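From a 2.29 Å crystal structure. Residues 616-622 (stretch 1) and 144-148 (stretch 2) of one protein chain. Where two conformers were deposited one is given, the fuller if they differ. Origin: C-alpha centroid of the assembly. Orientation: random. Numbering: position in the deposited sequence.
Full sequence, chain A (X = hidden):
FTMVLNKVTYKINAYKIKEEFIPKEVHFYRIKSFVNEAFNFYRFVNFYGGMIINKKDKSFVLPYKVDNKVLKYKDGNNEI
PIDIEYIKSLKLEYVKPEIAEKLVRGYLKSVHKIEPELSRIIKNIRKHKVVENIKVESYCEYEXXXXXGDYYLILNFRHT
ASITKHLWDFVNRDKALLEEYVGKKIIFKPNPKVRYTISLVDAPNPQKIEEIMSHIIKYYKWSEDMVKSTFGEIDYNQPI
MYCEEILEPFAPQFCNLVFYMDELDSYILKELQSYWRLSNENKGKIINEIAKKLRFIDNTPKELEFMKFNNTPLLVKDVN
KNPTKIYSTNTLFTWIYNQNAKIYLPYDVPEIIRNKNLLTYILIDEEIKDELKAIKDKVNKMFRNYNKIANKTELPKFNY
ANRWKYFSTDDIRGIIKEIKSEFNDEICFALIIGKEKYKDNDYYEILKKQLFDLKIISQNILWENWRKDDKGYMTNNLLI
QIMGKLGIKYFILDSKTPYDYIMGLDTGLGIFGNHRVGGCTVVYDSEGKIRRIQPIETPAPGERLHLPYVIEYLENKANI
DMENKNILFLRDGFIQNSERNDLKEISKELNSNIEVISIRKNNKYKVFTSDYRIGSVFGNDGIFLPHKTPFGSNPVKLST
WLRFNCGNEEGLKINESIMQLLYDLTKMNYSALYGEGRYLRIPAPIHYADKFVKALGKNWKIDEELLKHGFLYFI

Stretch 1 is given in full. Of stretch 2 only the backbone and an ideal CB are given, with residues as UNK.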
# COMPACT_ATOMS: atom_id res chain seq x y z
N SER A 616 14.26 -2.84 -13.91
CA SER A 616 14.74 -2.09 -15.07
C SER A 616 14.41 -0.60 -14.93
O SER A 616 13.80 -0.20 -13.93
CB SER A 616 14.18 -2.67 -16.37
OG SER A 616 14.87 -2.15 -17.49
N VAL A 617 14.90 0.24 -15.87
CA VAL A 617 14.69 1.69 -15.87
C VAL A 617 14.08 2.10 -17.22
O VAL A 617 14.67 1.83 -18.26
CB VAL A 617 15.98 2.49 -15.53
CG1 VAL A 617 15.77 4.00 -15.69
CG2 VAL A 617 16.49 2.18 -14.12
N PHE A 618 12.90 2.71 -17.19
CA PHE A 618 12.25 3.17 -18.42
C PHE A 618 11.98 4.67 -18.33
O PHE A 618 11.14 5.09 -17.52
CB PHE A 618 10.99 2.35 -18.73
CG PHE A 618 10.46 2.54 -20.13
CD1 PHE A 618 11.15 2.03 -21.22
CD2 PHE A 618 9.25 3.20 -20.35
CE1 PHE A 618 10.65 2.20 -22.52
CE2 PHE A 618 8.76 3.37 -21.64
CZ PHE A 618 9.47 2.87 -22.72
N GLY A 619 12.72 5.44 -19.12
CA GLY A 619 12.67 6.90 -19.17
C GLY A 619 12.68 7.55 -17.80
O GLY A 619 11.75 8.28 -17.44
N ASN A 620 13.72 7.24 -17.01
CA ASN A 620 13.89 7.71 -15.62
C ASN A 620 13.05 6.99 -14.54
O ASN A 620 13.28 7.23 -13.36
CB ASN A 620 13.87 9.24 -15.48
CG ASN A 620 14.85 9.95 -16.40
OD1 ASN A 620 14.48 10.86 -17.15
ND2 ASN A 620 16.11 9.51 -16.39
N ASP A 621 12.11 6.10 -14.92
CA ASP A 621 11.32 5.36 -13.92
C ASP A 621 11.89 3.97 -13.70
O ASP A 621 12.19 3.27 -14.66
CB ASP A 621 9.84 5.21 -14.33
CG ASP A 621 9.01 6.47 -14.44
OD1 ASP A 621 9.33 7.46 -13.73
OD2 ASP A 621 8.00 6.45 -15.18
N GLY A 622 11.99 3.58 -12.44
CA GLY A 622 12.42 2.25 -12.06
C GLY A 622 11.22 1.33 -12.13
O GLY A 622 10.14 1.67 -11.64
N UNK A 144 2.35 8.79 -21.39
CA UNK A 144 3.43 8.81 -22.37
C UNK A 144 4.79 8.92 -21.68
O UNK A 144 4.91 9.59 -20.65
CB UNK A 144 3.24 9.97 -23.35
N UNK A 145 5.77 8.18 -22.19
CA UNK A 145 7.12 8.12 -21.63
C UNK A 145 8.16 8.35 -22.68
O UNK A 145 8.06 7.79 -23.77
CB UNK A 145 7.37 6.77 -20.95
N UNK A 146 9.15 9.19 -22.36
CA UNK A 146 10.26 9.44 -23.26
C UNK A 146 11.38 8.51 -22.83
O UNK A 146 11.79 8.55 -21.67
CB UNK A 146 10.70 10.91 -23.24
N UNK A 147 11.74 7.59 -23.70
CA UNK A 147 12.84 6.67 -23.48
C UNK A 147 13.74 6.92 -24.67
O UNK A 147 13.26 6.90 -25.81
CB UNK A 147 12.40 5.21 -23.36
N UNK A 148 15.02 7.16 -24.41
CA UNK A 148 16.00 7.55 -25.43
C UNK A 148 15.42 8.81 -26.07
O UNK A 148 15.09 9.76 -25.37
CB UNK A 148 16.25 6.44 -26.46

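Stretch 1 forms a tight hairpin: a type I' turn runs from Phe618 to Asp621, closed by the backbone hydrogen bonds Phe618 N to Asp621 O (2.7 Å) and Asp621 N to Phe618 O (3.0 Å). The strand of stretch 2, which begins earlier in the chain, crosses this turn, its N-to-C direction at 108° to that of strand 616-618, so contact is concentrated near the turn instead of spreading along paired strands.

Position 144 has extended backbone angles, and its ideal CB finds nothing of stretch 1 within 5.5 Å. The hairpin therefore sets no preference here, and any residue at ease in a strand would serve, β-branched ones included. The deposited residue is Val144, which makes no contact with stretch 1.

At position 145 the CA-to-CB bond points toward the hairpin, and the ideal CB lies 3.7 Å from Phe618 CE2. An aliphatic start to the side chain would suit this aromatic neighbour. Farther out, the carbonyl oxygen of Gly619 and the carboxylate of Asp621 offer acceptors and negative charge, which calls for a donor, best a cationic one, on a chain long enough to reach them; lysine and arginine are the natural candidates, with glutamine a neutral alternative. The residue is Lys145. Its CB packs 3.8 Å from Phe618 CE2, and chi1 to chi3, all m, curl the chain before chi4 (t) extends its end. NZ donates a hydrogen bond to Gly619 O at 2.9 Å and forms a salt bridge with Asp621 OD2 at 3.3 Å, so one ammonium group ties together two residues of the hairpin.

The CA-to-CB bond at position 146 points away, and no atom of stretch 1 approaches the ideal CB, so many side chains would be compatible, polar or charged ones among them. The backbone is more constrained: its carbonyl oxygen lies 3.1 Å from Gly619 CA in a CA-H...O contact. An ideal CB on residue 619 would fall 2.1 Å from that oxygen, a clash that glycine avoids, and its positive phi also favours glycine. Lys146 occupies the position, with all four chi angles t, and its side chain comes no nearer to stretch 1 than 6.1 Å, from Lys146 CB to Gly619 CA.

Position 147 again points toward the hairpin. Its ideal CB is 3.6 Å from Phe618 CE1 and 4.3 Å from Gly619 N, a backbone donor left free by the two turn hydrogen bonds. A flat side chain could stack on the phenyl ring, while an acceptor could engage the amide; asparagine or aspartate might meet the second demand, but an aromatic ring bearing an acceptor meets both. His147 does so. Its ring forms an offset stack with Phe618, centroids 4.5 Å apart and planes at 22°, and its CB sits over a face of the phenyl ring. At the imidazole edge, Gly619 N donates to His147 ND1 at 3.1 Å.

At position 148 the strand has ended and CA-to-CB points away; the positive phi would suit glycine, asparagine or aspartate. Asp148 makes no contact with stretch 1.

Stretch 2, residues 144-148: VKKHD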
# COMPACT_ATOMS: atom_id res chain seq x y z
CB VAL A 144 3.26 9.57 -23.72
CG1 VAL A 144 1.90 10.24 -23.84
CG2 VAL A 144 4.39 10.55 -24.03
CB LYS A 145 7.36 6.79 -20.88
CG LYS A 145 6.64 6.66 -19.52
CD LYS A 145 7.06 7.68 -18.44
CE LYS A 145 8.54 7.66 -18.12
NZ LYS A 145 8.94 8.83 -17.30
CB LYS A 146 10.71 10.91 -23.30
CG LYS A 146 11.52 11.18 -24.57
CD LYS A 146 12.14 12.57 -24.62
CE LYS A 146 12.92 12.73 -25.90
NZ LYS A 146 13.78 13.93 -25.90
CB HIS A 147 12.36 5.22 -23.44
CG HIS A 147 13.42 4.26 -23.00
ND1 HIS A 147 13.95 4.27 -21.73
CD2 HIS A 147 14.04 3.26 -23.67
CE1 HIS A 147 14.86 3.32 -21.63
NE2 HIS A 147 14.93 2.69 -22.79
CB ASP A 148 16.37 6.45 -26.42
CG ASP A 148 17.28 5.41 -25.82
OD1 ASP A 148 17.21 5.22 -24.59
OD2 ASP A 148 18.06 4.80 -26.56
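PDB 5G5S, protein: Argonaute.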